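Local coordinates for protein secretion chaperonin CsaA (Picrophilus torridus, PDB 5ZDI) that probably binds tRNA through an OB-fold domain and is assigned to the CsaA family of protein-secretion chaperones, at residues 24-27 against 28-32. Sequence-based numbering, arbitrary orientation.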
loop_
_atom_site.group_PDB
_atom_site.type_symbol
_atom_site.label_atom_id
_atom_site.label_comp_id
_atom_site.label_asym_id
_atom_site.label_seq_id
_atom_site.Cartn_x
_atom_site.Cartn_y
_atom_site.Cartn_z
ATOM N N LYS A 24 -20.608 -0.513 16.143
ATOM C CA LYS A 24 -21.205 0.235 17.269
ATOM C C LYS A 24 -20.490 0.054 18.597
ATOM O O LYS A 24 -20.356 0.999 19.398
ATOM C CB LYS A 24 -22.652 -0.204 17.405
ATOM C CG LYS A 24 -23.451 0.254 16.228
ATOM C CD LYS A 24 -24.876 -0.246 16.350
ATOM C CE LYS A 24 -25.650 0.087 15.113
ATOM N NZ LYS A 24 -26.943 -0.617 15.178
ATOM N N GLU A 25 -19.942 -1.122 18.808
ATOM C CA GLU A 25 -19.278 -1.400 20.075
ATOM C C GLU A 25 -17.847 -0.896 20.170
ATOM O O GLU A 25 -17.209 -0.998 21.260
ATOM C CB GLU A 25 -19.250 -2.949 20.269
ATOM C CG GLU A 25 -20.635 -3.594 20.247
ATOM C CD GLU A 25 -21.186 -4.000 18.862
ATOM O OE1 GLU A 25 -20.709 -3.543 17.742
ATOM O OE2 GLU A 25 -22.173 -4.806 18.913
ATOM N N ALA A 26 -17.241 -0.446 19.061
ATOM C CA ALA A 26 -15.840 -0.093 19.080
ATOM C C ALA A 26 -15.685 1.246 19.804
ATOM O O ALA A 26 -16.508 2.120 19.644
ATOM C CB ALA A 26 -15.246 0.010 17.715
ATOM N N ILE A 27 -14.588 1.380 20.513
ATOM C CA ILE A 27 -14.181 2.635 21.147
ATOM C C ILE A 27 -14.022 3.762 20.145
ATOM O O ILE A 27 -14.548 4.838 20.305
ATOM C CB ILE A 27 -12.809 2.392 21.875
ATOM C CG1 ILE A 27 -13.017 1.448 23.072
ATOM C CG2 ILE A 27 -12.180 3.708 22.335
ATOM C CD1 ILE A 27 -11.724 0.905 23.665
ATOM N N LYS A 28 -13.293 3.482 19.092
ATOM C CA LYS A 28 -12.985 4.446 18.041
ATOM C C LYS A 28 -14.135 4.415 17.011
ATOM O O LYS A 28 -14.799 3.401 16.889
ATOM C CB LYS A 28 -11.643 4.045 17.332
ATOM C CG LYS A 28 -10.414 4.303 18.172
ATOM C CD LYS A 28 -10.266 5.793 18.296
ATOM C CE LYS A 28 -8.876 6.221 18.708
ATOM N NZ LYS A 28 -8.550 5.557 19.980
ATOM N N PRO A 29 -14.400 5.523 16.335
ATOM C CA PRO A 29 -15.402 5.405 15.243
ATOM C C PRO A 29 -14.879 4.435 14.168
ATOM O O PRO A 29 -13.800 4.677 13.661
ATOM C CB PRO A 29 -15.460 6.819 14.668
ATOM C CG PRO A 29 -14.239 7.431 15.138
ATOM C CD PRO A 29 -13.821 6.857 16.411
ATOM N N ALA A 30 -15.683 3.445 13.792
ATOM C CA ALA A 30 -15.155 2.446 12.874
ATOM C C ALA A 30 -16.244 1.829 12.097
ATOM O O ALA A 30 -17.392 1.787 12.559
ATOM C CB ALA A 30 -14.381 1.408 13.632
ATOM N N TYR A 31 -15.906 1.287 10.961
ATOM C CA TYR A 31 -16.797 0.413 10.235
ATOM C C TYR A 31 -16.329 -1.045 10.322
ATOM O O TYR A 31 -15.120 -1.313 10.320
ATOM C CB TYR A 31 -16.866 0.727 8.739
ATOM C CG TYR A 31 -17.437 2.087 8.353
ATOM C CD1 TYR A 31 -18.648 2.540 8.921
ATOM C CD2 TYR A 31 -16.833 2.887 7.443
ATOM C CE1 TYR A 31 -19.173 3.740 8.601
ATOM C CE2 TYR A 31 -17.383 4.110 7.049
ATOM C CZ TYR A 31 -18.566 4.549 7.674
ATOM O OH TYR A 31 -19.056 5.768 7.280
ATOM N N LYS A 32 -17.311 -1.918 10.300
ATOM C CA LYS A 32 -17.129 -3.348 9.939
ATOM C C LYS A 32 -17.220 -3.459 8.414
ATOM O O LYS A 32 -18.200 -3.066 7.773
ATOM C CB LYS A 32 -18.189 -4.247 10.620
ATOM C CG LYS A 32 -18.203 -4.243 12.099
ATOM C CD LYS A 32 -19.517 -5.001 12.460
ATOM C CE LYS A 32 -19.484 -5.351 13.873
ATOM N NZ LYS A 32 -20.728 -6.116 14.155
#
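Across the inside of a loop, Ala-26 points its methyl almost straight at that of Ala-30, which is angled to it, CB of Ala-26 lying a loose 4.4 Å from CB of Ala-30. The Ala-26 methyl also lies against the backbone where the chain turns back, its CB 3.5 Å from the carbonyl O of Lys-28. Nearer the strand, Glu-25 and Lys-32 reach toward one another over the same gap. The Lys-32 chain is extended, chi2 to chi4 all near 180°, which carries its ammonium the full length of the side chain toward the carboxylate. Glu-25 instead folds at chi2 (87°), turning its carboxylate back in that direction. OE1 of Glu-25 ends 4.4 Å from NZ of Lys-32, too far for a salt bridge, so the attraction is probably a loose one, softened by solvent around the exposed glutamate.

At the turn itself, Ile-27 has CG2 anti to its backbone N, which sets this methyl 3.4 Å from the N of Lys-28, while its CD1 end leads away from the returning chain. Lys-28 likewise points outward and kinks at chi2 and chi4, its side chain touching Gln-49. Tyr-31 leaves from the other side of the chain, where its hydroxyl is hydrogen-bonded to the carbonyl O of Tyr-53. Backbone hydrogen bonds of Ala-30 with Phe-23 and of Lys-32 with Ser-21 close the base of the loop. The whole is a surface loop of a beta hairpin, joining antiparallel strands 12-22 and 31-36 in the OB-fold tRNA-binding domain.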